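Local coordinates for protein putative mandelate racemase (Zymomonas mobilis, PDB 2OX4) that probably acts as a magnesium-dependent lyase, perhaps a sugar-acid dehydratase, of the mandelate racemase branch of the enolase superfamily, at residues E197-I202 against E233-F238; Q227-I232 against I259-A264; H172-S177 against T191-V196; E124-Y129 against H330-I335. All coordinates share one frame; numbering follows the deposited sequence.

Contact 1 (E197-I202 against E233-F238); sequences ERVEAI and EEFNIF
Glu200 in helix 189-206 passes Phe235, in the link that leads from helix 222-232 into strand 237-241, with their CA atoms 7.0 Å apart, a spacing bridged by side chains. Over one face of the Phe235 ring, offset toward the rim, lies Glu200 CA, 3.9 Å above the plane; over the centre of the opposite face sits CG of Glu234, its own neighbour. With CG anti to the backbone N (chi1 -170°) and the chain extended beyond, Glu200 runs past the outer end of the ring: its CG lies 3.7 Å from Phe235 CE2, and OE1 reaches the ring edge in plane, where the C-H rim is slightly positive. The carboxylate is turned 68° from the ring. Deeper in, Val199 CG1 approaches Phe235 obliquely, 3.7 Å from its CB, and also meets Ile237 CD1 at 3.9 Å; a branched aliphatic residue suits this inner side, where Ile232 also packs. An alanine in place of Glu200 would remove CG and the carboxylate from the CE2-CZ end of the ring, which would probably become less shielded and freer to shift. Nearby, Arg203 donates to Phe235 O. This is packing of one outer helix of a beta/alpha barrel against the link by which the next helix passes into its barrel strand.

Contact 2 (Q227-I232 against I259-A264); sequences QFAKAI and IDIPLA
Ala229 on the last turns of helix 222-232 faces Ile259, just past the end of helix 250-258, and a CA-CA distance of 6.3 Å brings the two backbones close together before the second segment runs on into strand 263-265. Such closeness suits alanine: its CB nestles between the two branches of Ile259, 3.9 Å from both Ile259 CG1 and Ile259 CG2. Ile261 comes in from the next position that faces the helix. Its CD1 ends near the backbone, 4.0 Å from Ala229 O, and also meets Ala229 CB at 4.1 Å. The same methyl touches Ile232 CG1 at 4.1 Å, the two buried isoleucines crossing at about a right angle. Ile232 holds CG1 in the crowded position between its backbone N and carbonyl carbon (chi1 62°), which directs that branch to Ile261. In the barrel, strand 237-241, helix 250-258 and strand 263-265 form a right-handed beta-alpha-beta crossover, and helix 222-232 belongs to the preceding crossover; the contact thus joins helix 222-232 to the loop that leads from helix 250-258 into strand 263-265, on the outside of the barrel, with Tyr240 of the strand between them touching Ala229 and Ile261. Right beside these aliphatic groups the chemistry turns polar, where Lys258 of a second subunit makes a hydrogen bond to Ile259 O.

Contact 3 (H172-S177 against T191-V196); sequences HDRNGS and TIKIGV
Arg174 lays the flat face of its guanidinium over Ile194, and this is the tightly packed part of the contact: Ile194 CG1 lies over the centre of the group, 3.5 Å from Arg174 CZ. The arginine chain reaches across extended from CG to NE, and a final twist (chi4 94°) sets the guanidinium broadside to the isoleucine. More deeply placed, Ile194 CG2 approaches the backbone O of His172 at 4.2 Å, an oxygen that also accepts from Arg198. The outer side is looser. There exposed Lys193 brings its CG to the guanidinium edge, 4.0 Å from Arg174 NH2, while its bent chain carries NZ to Glu190. The loop that presents Arg174 is itself well tied: a type I turn runs from Asp173 to Gly176, whose positive phi suits glycine, and Asp173 OD2 accepts from Ser177 N at 2.9 Å in a nearly straight bond that comes from above the carboxylate plane, with a weak second bond from Asn175 N. Around the guanidinium, NE pairs with Glu197 and NH1 with Glu190. A leucine in place of Arg174 would probably leave Glu190 and Glu197 without this charged mate and weaken the tie of loop to helix, though Arg198 would still hold His172 O. The chemistry thus divides the guanidinium in two: its N-H rim is engaged by acids of the helix, while its weakly solvated face can rest on a hydrocarbon branch.

Contact 4 (E124-Y129 against H330-I335); sequences EDLRVY and HAEIAI
Leu126 and Ile333 make a buried, largely apolar strand-to-helix contact, in which the start of barrel strand 126-131 meets the last turn of helix 322-333. Their CA atoms are 7.2 Å apart. Leucine suits the place because its forked end can serve two partners. CD2 rests against the helix backbone, 4.1 Å from Ile333 CA, and touches Ile333 CB slightly farther off. The other methyl, CD1, lies 3.9 Å from Glu332 OE1, the two side chains crossing at a slant. The fork is aimed at the helix by chi1 of -52°, which puts CG anti to the carbonyl carbon. Burial of this carboxylate is probably tolerated because both its oxygens are occupied: His341 bonds to OE1 and the backbone N of Ala316 to OE2, so Leu126 packs against an acid already held in place. At the margin, Ile333 CD1 approaches Glu124 O loosely. Helix 322-333 leads into strand 341-344, which lies parallel to 126-131 where the barrel closes on its first strand. Ala331, and Ile335 just past the helix end, pack on helix 296-309, while short strand 366-367 pairs antiparallel with 126-131 at Leu126.

Overall arrangement
Contacts 1, 2 and 4 all reach the barrel sheet, whereas contact 3 ties a loop to the outer helix 189-206. That helix also serves contact 1, and besides their polar links the two are joined by packing of Phe235 on Val196. Contacts 1 and 2 meet directly through Ile232, Ile237 and Ile261 and share one hydrophobic layer. Contact 4 lies apart, its centre about 26 Å from those of contacts 1 and 2, although Phe238 touches Arg127. The chemistry follows burial here: contact 2 is purely aliphatic, contact 4 adds an acid with internal partners, and the half-buried contacts 1 and 3 use the carbon chains and flat groups of charged or aromatic residues.

Contact 1 (E197-I202 against E233-F238)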
loop_
_atom_site.group_PDB
_atom_site.type_symbol
_atom_site.label_atom_id
_atom_site.label_comp_id
_atom_site.label_asym_id
_atom_site.label_seq_id
_atom_site.Cartn_x
_atom_site.Cartn_y
_atom_site.Cartn_z
ATOM N N GLU C 197 -20.754 -28.011 20.706
ATOM C CA GLU C 197 -21.088 -29.324 21.293
ATOM C C GLU C 197 -20.913 -30.455 20.271
ATOM O O GLU C 197 -20.515 -31.561 20.638
ATOM C CB GLU C 197 -22.496 -29.351 21.923
ATOM C CG GLU C 197 -23.641 -29.384 20.920
ATOM C CD GLU C 197 -25.011 -29.429 21.573
ATOM O OE1 GLU C 197 -25.983 -29.775 20.870
ATOM O OE2 GLU C 197 -25.109 -29.091 22.772
ATOM N N ARG C 198 -21.188 -30.161 18.998
ATOM C CA ARG C 198 -21.021 -31.130 17.919
ATOM C C ARG C 198 -19.545 -31.408 17.634
ATOM O O ARG C 198 -19.140 -32.568 17.547
ATOM C CB ARG C 198 -21.759 -30.681 16.658
ATOM C CG ARG C 198 -23.265 -30.757 16.776
ATOM C CD ARG C 198 -23.970 -29.848 15.799
ATOM N NE ARG C 198 -25.421 -29.972 15.922
ATOM C CZ ARG C 198 -26.306 -29.345 15.155
ATOM N NH1 ARG C 198 -25.902 -28.514 14.202
ATOM N NH2 ARG C 198 -27.607 -29.534 15.354
ATOM N N VAL C 199 -18.740 -30.349 17.517
ATOM C CA VAL C 199 -17.293 -30.502 17.324
ATOM C C VAL C 199 -16.653 -31.243 18.497
ATOM O O VAL C 199 -15.860 -32.177 18.299
ATOM C CB VAL C 199 -16.582 -29.123 17.132
ATOM C CG1 VAL C 199 -15.054 -29.302 17.122
ATOM C CG2 VAL C 199 -17.069 -28.444 15.845
ATOM N N GLU C 200 -17.020 -30.837 19.714
ATOM C CA GLU C 200 -16.553 -31.495 20.940
ATOM C C GLU C 200 -16.934 -32.984 21.013
ATOM O O GLU C 200 -16.096 -33.827 21.367
ATOM C CB GLU C 200 -17.095 -30.760 22.167
ATOM C CG GLU C 200 -16.487 -31.215 23.477
ATOM C CD GLU C 200 -16.669 -30.198 24.578
ATOM O OE1 GLU C 200 -15.709 -29.996 25.351
ATOM O OE2 GLU C 200 -17.767 -29.599 24.666
ATOM N N ALA C 201 -18.191 -33.288 20.684
ATOM C CA ALA C 201 -18.685 -34.671 20.630
ATOM C C ALA C 201 -17.859 -35.536 19.676
ATOM O O ALA C 201 -17.451 -36.652 20.026
ATOM C CB ALA C 201 -20.149 -34.697 20.224
ATOM N N ILE C 202 -17.629 -35.014 18.474
ATOM C CA ILE C 202 -16.839 -35.718 17.471
ATOM C C ILE C 202 -15.400 -35.915 17.947
ATOM O O ILE C 202 -14.887 -37.030 17.879
ATOM C CB ILE C 202 -16.868 -35.006 16.101
ATOM C CG1 ILE C 202 -18.269 -35.083 15.477
ATOM C CG2 ILE C 202 -15.860 -35.632 15.156
ATOM C CD1 ILE C 202 -18.538 -34.004 14.388
ATOM N N GLU C 233 -11.434 -23.315 18.194
ATOM C CA GLU C 233 -10.002 -23.438 17.903
ATOM C C GLU C 233 -9.279 -24.425 18.829
ATOM O O GLU C 233 -8.357 -25.117 18.393
ATOM C CB GLU C 233 -9.298 -22.082 17.875
ATOM C CG GLU C 233 -9.482 -21.234 19.124
ATOM C CD GLU C 233 -8.748 -19.906 19.048
ATOM O OE1 GLU C 233 -8.813 -19.143 20.037
ATOM O OE2 GLU C 233 -8.113 -19.622 18.005
ATOM N N GLU C 234 -9.730 -24.513 20.082
ATOM C CA GLU C 234 -9.188 -25.479 21.050
ATOM C C GLU C 234 -9.268 -26.958 20.610
ATOM O O GLU C 234 -8.546 -27.806 21.135
ATOM C CB GLU C 234 -9.867 -25.301 22.409
ATOM C CG GLU C 234 -11.331 -25.711 22.418
ATOM C CD GLU C 234 -12.076 -25.153 23.610
ATOM O OE1 GLU C 234 -12.583 -24.012 23.514
ATOM O OE2 GLU C 234 -12.146 -25.860 24.639
ATOM N N PHE C 235 -10.127 -27.256 19.640
ATOM C CA PHE C 235 -10.354 -28.637 19.228
ATOM C C PHE C 235 -9.473 -29.110 18.073
ATOM O O PHE C 235 -9.724 -30.183 17.519
ATOM C CB PHE C 235 -11.827 -28.863 18.890
ATOM C CG PHE C 235 -12.752 -28.604 20.046
ATOM C CD1 PHE C 235 -13.608 -27.508 20.036
ATOM C CD2 PHE C 235 -12.754 -29.451 21.156
ATOM C CE1 PHE C 235 -14.466 -27.254 21.111
ATOM C CE2 PHE C 235 -13.608 -29.209 22.238
ATOM C CZ PHE C 235 -14.466 -28.112 22.215
ATOM N N ASN C 236 -8.462 -28.313 17.716
ATOM C CA ASN C 236 -7.528 -28.647 16.628
ATOM C C ASN C 236 -8.236 -28.920 15.293
ATOM O O ASN C 236 -8.282 -30.052 14.805
ATOM C CB ASN C 236 -6.596 -29.812 17.029
ATOM C CG ASN C 236 -5.534 -30.118 15.969
ATOM O OD1 ASN C 236 -5.251 -31.285 15.677
ATOM N ND2 ASN C 236 -4.947 -29.068 15.390
ATOM N N ILE C 237 -8.806 -27.868 14.720
ATOM C CA ILE C 237 -9.548 -27.976 13.467
ATOM C C ILE C 237 -8.547 -27.986 12.316
ATOM O O ILE C 237 -7.671 -27.134 12.249
ATOM C CB ILE C 237 -10.555 -26.794 13.337
ATOM C CG1 ILE C 237 -11.492 -26.762 14.551
ATOM C CG2 ILE C 237 -11.331 -26.842 12.015
ATOM C CD1 ILE C 237 -12.240 -28.067 14.789
ATOM N N PHE C 238 -8.674 -28.969 11.424
ATOM C CA PHE C 238 -7.692 -29.206 10.373
ATOM C C PHE C 238 -7.720 -28.033 9.376
ATOM O O PHE C 238 -6.695 -27.416 9.093
ATOM C CB PHE C 238 -8.042 -30.515 9.651
ATOM C CG PHE C 238 -6.933 -31.068 8.813
ATOM C CD1 PHE C 238 -5.707 -31.410 9.386
ATOM C CD2 PHE C 238 -7.113 -31.258 7.452
ATOM C CE1 PHE C 238 -4.683 -31.931 8.613
ATOM C CE2 PHE C 238 -6.081 -31.775 6.655
ATOM C CZ PHE C 238 -4.869 -32.112 7.233
#

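Contact 2 (Q227-I232 against I259-A264)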
loop_
_atom_site.group_PDB
_atom_site.type_symbol
_atom_site.label_atom_id
_atom_site.label_comp_id
_atom_site.label_asym_id
_atom_site.label_seq_id
_atom_site.Cartn_x
_atom_site.Cartn_y
_atom_site.Cartn_z
ATOM N N GLN C 227 -16.300 -15.339 15.060
ATOM C CA GLN C 227 -16.897 -15.630 16.363
ATOM C C GLN C 227 -16.899 -17.132 16.634
ATOM O O GLN C 227 -16.541 -17.571 17.739
ATOM C CB GLN C 227 -18.319 -15.078 16.405
ATOM C CG GLN C 227 -18.979 -15.176 17.777
ATOM C CD GLN C 227 -20.424 -14.762 17.734
ATOM O OE1 GLN C 227 -20.891 -14.207 16.733
ATOM N NE2 GLN C 227 -21.142 -14.993 18.833
ATOM N N PHE C 228 -17.291 -17.909 15.633
ATOM C CA PHE C 228 -17.292 -19.361 15.759
ATOM C C PHE C 228 -15.891 -19.969 15.818
ATOM O O PHE C 228 -15.659 -20.895 16.601
ATOM C CB PHE C 228 -18.119 -20.026 14.654
ATOM C CG PHE C 228 -18.391 -21.477 14.914
ATOM C CD1 PHE C 228 -18.919 -21.881 16.140
ATOM C CD2 PHE C 228 -18.107 -22.434 13.947
ATOM C CE1 PHE C 228 -19.169 -23.230 16.394
ATOM C CE2 PHE C 228 -18.358 -23.789 14.185
ATOM C CZ PHE C 228 -18.889 -24.180 15.414
ATOM N N ALA C 229 -14.956 -19.454 15.012
ATOM C CA ALA C 229 -13.556 -19.931 15.070
ATOM C C ALA C 229 -12.955 -19.843 16.476
ATOM O O ALA C 229 -12.274 -20.771 16.925
ATOM C CB ALA C 229 -12.668 -19.161 14.076
ATOM N N LYS C 230 -13.210 -18.732 17.161
ATOM C CA LYS C 230 -12.745 -18.556 18.532
ATOM C C LYS C 230 -13.232 -19.678 19.442
ATOM O O LYS C 230 -12.494 -20.163 20.300
ATOM C CB LYS C 230 -13.197 -17.201 19.081
ATOM C CG LYS C 230 -12.550 -16.006 18.398
ATOM C CD LYS C 230 -12.964 -14.703 19.059
ATOM C CE LYS C 230 -12.703 -13.514 18.148
ATOM N NZ LYS C 230 -11.258 -13.373 17.819
ATOM N N ALA C 231 -14.481 -20.087 19.247
ATOM C CA ALA C 231 -15.111 -21.079 20.110
ATOM C C ALA C 231 -14.633 -22.508 19.864
ATOM O O ALA C 231 -14.712 -23.349 20.766
ATOM C CB ALA C 231 -16.612 -20.994 19.979
ATOM N N ILE C 232 -14.141 -22.786 18.652
ATOM C CA ILE C 232 -13.728 -24.155 18.270
ATOM C C ILE C 232 -12.229 -24.372 18.074
ATOM O O ILE C 232 -11.799 -25.498 17.826
ATOM C CB ILE C 232 -14.464 -24.702 17.033
ATOM C CG1 ILE C 232 -14.167 -23.852 15.790
ATOM C CG2 ILE C 232 -15.970 -24.876 17.312
ATOM C CD1 ILE C 232 -14.624 -24.484 14.486
ATOM N N ILE C 259 -8.512 -15.138 12.652
ATOM C CA ILE C 259 -8.762 -16.595 12.681
ATOM C C ILE C 259 -7.427 -17.319 12.546
ATOM O O ILE C 259 -6.678 -17.063 11.604
ATOM C CB ILE C 259 -9.746 -17.072 11.552
ATOM C CG1 ILE C 259 -11.144 -16.472 11.743
ATOM C CG2 ILE C 259 -9.818 -18.644 11.486
ATOM C CD1 ILE C 259 -12.086 -16.701 10.563
ATOM N N ASP C 260 -7.111 -18.215 13.473
ATOM C CA ASP C 260 -5.841 -18.932 13.378
ATOM C C ASP C 260 -5.921 -20.286 12.673
ATOM O O ASP C 260 -4.895 -20.844 12.260
ATOM C CB ASP C 260 -5.163 -19.026 14.745
ATOM C CG ASP C 260 -4.553 -17.701 15.173
ATOM O OD1 ASP C 260 -3.990 -17.004 14.301
ATOM O OD2 ASP C 260 -4.655 -17.345 16.365
ATOM N N ILE C 261 -7.141 -20.793 12.511
ATOM C CA ILE C 261 -7.350 -22.105 11.898
ATOM C C ILE C 261 -7.104 -21.897 10.392
ATOM O O ILE C 261 -7.564 -20.886 9.847
ATOM C CB ILE C 261 -8.825 -22.545 12.070
ATOM C CG1 ILE C 261 -9.260 -22.537 13.547
ATOM C CG2 ILE C 261 -9.082 -23.889 11.410
ATOM C CD1 ILE C 261 -10.751 -22.717 13.726
ATOM N N PRO C 262 -6.394 -22.835 9.719
ATOM C CA PRO C 262 -6.230 -22.703 8.261
ATOM C C PRO C 262 -7.558 -22.594 7.526
ATOM O O PRO C 262 -8.535 -23.262 7.884
ATOM C CB PRO C 262 -5.515 -23.996 7.847
ATOM C CG PRO C 262 -4.779 -24.427 9.120
ATOM C CD PRO C 262 -5.734 -24.048 10.243
ATOM N N LEU C 263 -7.587 -21.739 6.510
ATOM C CA LEU C 263 -8.819 -21.477 5.752
ATOM C C LEU C 263 -8.831 -22.214 4.420
ATOM O O LEU C 263 -7.793 -22.344 3.751
ATOM C CB LEU C 263 -9.006 -19.974 5.514
ATOM C CG LEU C 263 -9.086 -19.097 6.771
ATOM C CD1 LEU C 263 -9.427 -17.648 6.363
ATOM C CD2 LEU C 263 -10.151 -19.656 7.728
ATOM N N ALA C 264 -10.015 -22.684 4.036
ATOM C CA ALA C 264 -10.205 -23.361 2.745
ATOM C C ALA C 264 -11.367 -22.785 1.945
ATOM O O ALA C 264 -12.383 -22.360 2.511
ATOM C CB ALA C 264 -10.432 -24.846 2.953
#

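Contact 3 (H172-S177 against T191-V196)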
loop_
_atom_site.group_PDB
_atom_site.type_symbol
_atom_site.label_atom_id
_atom_site.label_comp_id
_atom_site.label_asym_id
_atom_site.label_seq_id
_atom_site.Cartn_x
_atom_site.Cartn_y
_atom_site.Cartn_z
ATOM N N HIS C 172 -27.770 -26.897 10.806
ATOM C CA HIS C 172 -29.011 -27.496 11.305
ATOM C C HIS C 172 -29.223 -27.179 12.767
ATOM O O HIS C 172 -28.274 -27.145 13.553
ATOM C CB HIS C 172 -29.014 -29.011 11.080
ATOM C CG HIS C 172 -28.847 -29.393 9.647
ATOM N ND1 HIS C 172 -27.616 -29.636 9.083
ATOM C CD2 HIS C 172 -29.753 -29.538 8.651
ATOM C CE1 HIS C 172 -27.769 -29.933 7.805
ATOM N NE2 HIS C 172 -29.057 -29.875 7.517
ATOM N N ASP C 173 -30.485 -26.934 13.131
ATOM C CA ASP C 173 -30.849 -26.871 14.544
ATOM C C ASP C 173 -30.808 -28.256 15.188
ATOM O O ASP C 173 -30.522 -29.246 14.512
ATOM C CB ASP C 173 -32.198 -26.149 14.765
ATOM C CG ASP C 173 -33.412 -26.918 14.223
ATOM O OD1 ASP C 173 -34.473 -26.272 14.054
ATOM O OD2 ASP C 173 -33.339 -28.144 13.968
ATOM N N ARG C 174 -31.105 -28.321 16.480
ATOM C CA ARG C 174 -31.029 -29.576 17.229
ATOM C C ARG C 174 -32.094 -30.629 16.845
ATOM O O ARG C 174 -31.987 -31.788 17.245
ATOM C CB ARG C 174 -31.037 -29.294 18.729
ATOM C CG ARG C 174 -29.716 -28.772 19.294
ATOM C CD ARG C 174 -29.699 -28.966 20.796
ATOM N NE ARG C 174 -28.484 -28.503 21.474
ATOM C CZ ARG C 174 -28.345 -27.299 22.024
ATOM N NH1 ARG C 174 -29.337 -26.420 21.950
ATOM N NH2 ARG C 174 -27.216 -26.968 22.646
ATOM N N ASN C 175 -33.090 -30.235 16.050
ATOM C CA ASN C 175 -33.993 -31.194 15.386
ATOM C C ASN C 175 -33.557 -31.582 13.973
ATOM O O ASN C 175 -34.271 -32.307 13.274
ATOM C CB ASN C 175 -35.437 -30.668 15.335
ATOM C CG ASN C 175 -35.948 -30.202 16.684
ATOM O OD1 ASN C 175 -36.621 -29.177 16.775
ATOM N ND2 ASN C 175 -35.630 -30.949 17.739
ATOM N N GLY C 176 -32.396 -31.086 13.547
ATOM C CA GLY C 176 -31.867 -31.402 12.223
ATOM C C GLY C 176 -32.528 -30.650 11.085
ATOM O O GLY C 176 -32.477 -31.096 9.942
ATOM N N SER C 177 -33.138 -29.500 11.387
ATOM C CA SER C 177 -33.817 -28.676 10.384
ATOM C C SER C 177 -33.026 -27.400 10.065
ATOM O O SER C 177 -32.435 -26.802 10.964
ATOM C CB SER C 177 -35.215 -28.305 10.882
ATOM O OG SER C 177 -35.931 -27.567 9.912
ATOM N N THR C 191 -26.397 -20.728 19.500
ATOM C CA THR C 191 -25.924 -21.201 18.192
ATOM C C THR C 191 -24.462 -21.616 18.252
ATOM O O THR C 191 -24.081 -22.677 17.746
ATOM C CB THR C 191 -26.128 -20.138 17.109
ATOM O OG1 THR C 191 -27.523 -19.833 17.029
ATOM C CG2 THR C 191 -25.641 -20.642 15.737
ATOM N N ILE C 192 -23.648 -20.774 18.879
ATOM C CA ILE C 192 -22.264 -21.125 19.173
ATOM C C ILE C 192 -22.186 -22.449 19.947
ATOM O O ILE C 192 -21.396 -23.331 19.604
ATOM C CB ILE C 192 -21.543 -19.978 19.927
ATOM C CG1 ILE C 192 -21.580 -18.670 19.110
ATOM C CG2 ILE C 192 -20.119 -20.370 20.297
ATOM C CD1 ILE C 192 -20.766 -18.709 17.794
ATOM N N LYS C 193 -23.039 -22.594 20.961
ATOM C CA LYS C 193 -23.063 -23.813 21.782
ATOM C C LYS C 193 -23.391 -25.059 20.957
ATOM O O LYS C 193 -22.737 -26.088 21.123
ATOM C CB LYS C 193 -24.045 -23.663 22.950
ATOM C CG LYS C 193 -24.058 -24.854 23.914
ATOM C CD LYS C 193 -24.014 -24.414 25.372
ATOM C CE LYS C 193 -25.388 -24.476 26.016
ATOM N NZ LYS C 193 -26.141 -23.207 25.818
ATOM N N ILE C 194 -24.395 -24.960 20.088
ATOM C CA ILE C 194 -24.786 -26.064 19.191
ATOM C C ILE C 194 -23.598 -26.515 18.321
ATOM O O ILE C 194 -23.307 -27.713 18.218
ATOM C CB ILE C 194 -25.998 -25.679 18.311
ATOM C CG1 ILE C 194 -27.293 -25.683 19.137
ATOM C CG2 ILE C 194 -26.170 -26.641 17.150
ATOM C CD1 ILE C 194 -28.462 -24.983 18.455
ATOM N N GLY C 195 -22.893 -25.552 17.728
ATOM C CA GLY C 195 -21.715 -25.866 16.932
ATOM C C GLY C 195 -20.590 -26.477 17.753
ATOM O O GLY C 195 -20.029 -27.495 17.364
ATOM N N VAL C 196 -20.269 -25.855 18.884
ATOM C CA VAL C 196 -19.216 -26.338 19.775
ATOM C C VAL C 196 -19.515 -27.760 20.277
ATOM O O VAL C 196 -18.625 -28.614 20.268
ATOM C CB VAL C 196 -18.992 -25.402 20.984
ATOM C CG1 VAL C 196 -18.115 -26.070 22.036
ATOM C CG2 VAL C 196 -18.331 -24.090 20.539
#

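Contact 4 (E124-Y129 against H330-I335)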
loop_
_atom_site.group_PDB
_atom_site.type_symbol
_atom_site.label_atom_id
_atom_site.label_comp_id
_atom_site.label_asym_id
_atom_site.label_seq_id
_atom_site.Cartn_x
_atom_site.Cartn_y
_atom_site.Cartn_z
ATOM N N GLU C 124 1.757 -42.584 -4.446
ATOM C CA GLU C 124 1.202 -43.877 -4.855
ATOM C C GLU C 124 -0.291 -44.003 -4.567
ATOM O O GLU C 124 -0.989 -44.780 -5.222
ATOM C CB GLU C 124 1.978 -45.033 -4.202
ATOM C CG GLU C 124 3.384 -45.243 -4.789
ATOM C CD GLU C 124 3.400 -45.319 -6.326
ATOM O OE1 GLU C 124 2.691 -46.170 -6.909
ATOM O OE2 GLU C 124 4.131 -44.524 -6.957
ATOM N N ASP C 125 -0.774 -43.254 -3.574
ATOM C CA ASP C 125 -2.206 -43.200 -3.279
ATOM C C ASP C 125 -2.556 -41.856 -2.628
ATOM O O ASP C 125 -1.671 -41.026 -2.412
ATOM C CB ASP C 125 -2.666 -44.407 -2.424
ATOM C CG ASP C 125 -2.167 -44.351 -0.978
ATOM O OD1 ASP C 125 -2.672 -45.144 -0.148
ATOM O OD2 ASP C 125 -1.273 -43.540 -0.654
ATOM N N LEU C 126 -3.835 -41.654 -2.318
ATOM C CA LEU C 126 -4.324 -40.364 -1.826
ATOM C C LEU C 126 -5.056 -40.551 -0.502
ATOM O O LEU C 126 -5.961 -41.379 -0.405
ATOM C CB LEU C 126 -5.296 -39.748 -2.843
ATOM C CG LEU C 126 -4.889 -39.589 -4.315
ATOM C CD1 LEU C 126 -6.102 -39.145 -5.119
ATOM C CD2 LEU C 126 -3.773 -38.592 -4.493
ATOM N N ARG C 127 -4.673 -39.763 0.497
ATOM C CA ARG C 127 -5.449 -39.636 1.728
ATOM C C ARG C 127 -6.853 -39.112 1.437
ATOM O O ARG C 127 -7.031 -38.234 0.596
ATOM C CB ARG C 127 -4.738 -38.703 2.699
ATOM C CG ARG C 127 -5.390 -38.648 4.056
ATOM C CD ARG C 127 -4.710 -37.648 4.978
ATOM N NE ARG C 127 -5.294 -37.713 6.312
ATOM C CZ ARG C 127 -5.224 -36.744 7.224
ATOM N NH1 ARG C 127 -4.581 -35.606 6.964
ATOM N NH2 ARG C 127 -5.806 -36.913 8.404
ATOM N N VAL C 128 -7.849 -39.664 2.128
ATOM C CA VAL C 128 -9.250 -39.314 1.892
ATOM C C VAL C 128 -9.928 -38.911 3.200
ATOM O O VAL C 128 -9.629 -39.469 4.258
ATOM C CB VAL C 128 -10.042 -40.501 1.257
ATOM C CG1 VAL C 128 -11.440 -40.073 0.903
ATOM C CG2 VAL C 128 -9.333 -41.037 0.004
ATOM N N TYR C 129 -10.835 -37.936 3.132
ATOM C CA TYR C 129 -11.746 -37.677 4.241
ATOM C C TYR C 129 -13.197 -38.011 3.923
ATOM O O TYR C 129 -13.636 -37.913 2.772
ATOM C CB TYR C 129 -11.589 -36.243 4.803
ATOM C CG TYR C 129 -12.108 -35.070 3.970
ATOM C CD1 TYR C 129 -13.461 -34.708 3.975
ATOM C CD2 TYR C 129 -11.224 -34.273 3.243
ATOM C CE1 TYR C 129 -13.925 -33.620 3.229
ATOM C CE2 TYR C 129 -11.677 -33.179 2.515
ATOM C CZ TYR C 129 -13.015 -32.843 2.527
ATOM O OH TYR C 129 -13.435 -31.752 1.806
ATOM N N HIS C 330 -7.273 -38.290 -11.029
ATOM C CA HIS C 330 -6.201 -38.017 -11.992
ATOM C C HIS C 330 -5.571 -36.651 -11.749
ATOM O O HIS C 330 -4.343 -36.540 -11.689
ATOM C CB HIS C 330 -6.720 -38.111 -13.419
ATOM C CG HIS C 330 -7.101 -39.504 -13.822
ATOM N ND1 HIS C 330 -6.189 -40.408 -14.323
ATOM C CD2 HIS C 330 -8.291 -40.151 -13.776
ATOM C CE1 HIS C 330 -6.806 -41.551 -14.584
ATOM N NE2 HIS C 330 -8.083 -41.420 -14.262
ATOM N N ALA C 331 -6.414 -35.634 -11.592
ATOM C CA ALA C 331 -5.945 -34.254 -11.369
ATOM C C ALA C 331 -5.088 -34.183 -10.098
ATOM O O ALA C 331 -4.001 -33.615 -10.099
ATOM C CB ALA C 331 -7.143 -33.293 -11.273
ATOM N N GLU C 332 -5.572 -34.802 -9.027
ATOM C CA GLU C 332 -4.909 -34.738 -7.731
ATOM C C GLU C 332 -3.615 -35.527 -7.639
ATOM O O GLU C 332 -2.660 -35.077 -7.002
ATOM C CB GLU C 332 -5.852 -35.184 -6.630
ATOM C CG GLU C 332 -6.970 -34.180 -6.357
ATOM C CD GLU C 332 -7.966 -34.700 -5.338
ATOM O OE1 GLU C 332 -8.276 -35.915 -5.351
ATOM O OE2 GLU C 332 -8.439 -33.895 -4.516
ATOM N N ILE C 333 -3.573 -36.711 -8.251
ATOM C CA ILE C 333 -2.347 -37.515 -8.187
ATOM C C ILE C 333 -1.216 -36.856 -8.985
ATOM O O ILE C 333 -0.040 -37.076 -8.697
ATOM C CB ILE C 333 -2.580 -38.994 -8.627
ATOM C CG1 ILE C 333 -1.532 -39.911 -7.980
ATOM C CG2 ILE C 333 -2.587 -39.139 -10.143
ATOM C CD1 ILE C 333 -2.079 -41.252 -7.561
ATOM N N ALA C 334 -1.580 -36.022 -9.962
ATOM C CA ALA C 334 -0.591 -35.389 -10.846
ATOM C C ALA C 334 0.008 -34.072 -10.323
ATOM O O ALA C 334 0.862 -33.476 -10.997
ATOM C CB ALA C 334 -1.178 -35.162 -12.231
ATOM N N ILE C 335 -0.435 -33.603 -9.160
ATOM C CA ILE C 335 0.096 -32.328 -8.628
ATOM C C ILE C 335 0.955 -32.576 -7.376
ATOM O O ILE C 335 0.635 -33.463 -6.582
ATOM C CB ILE C 335 -1.036 -31.278 -8.320
ATOM C CG1 ILE C 335 -2.054 -31.831 -7.309
ATOM C CG2 ILE C 335 -1.731 -30.808 -9.626
ATOM C CD1 ILE C 335 -3.027 -30.768 -6.740
#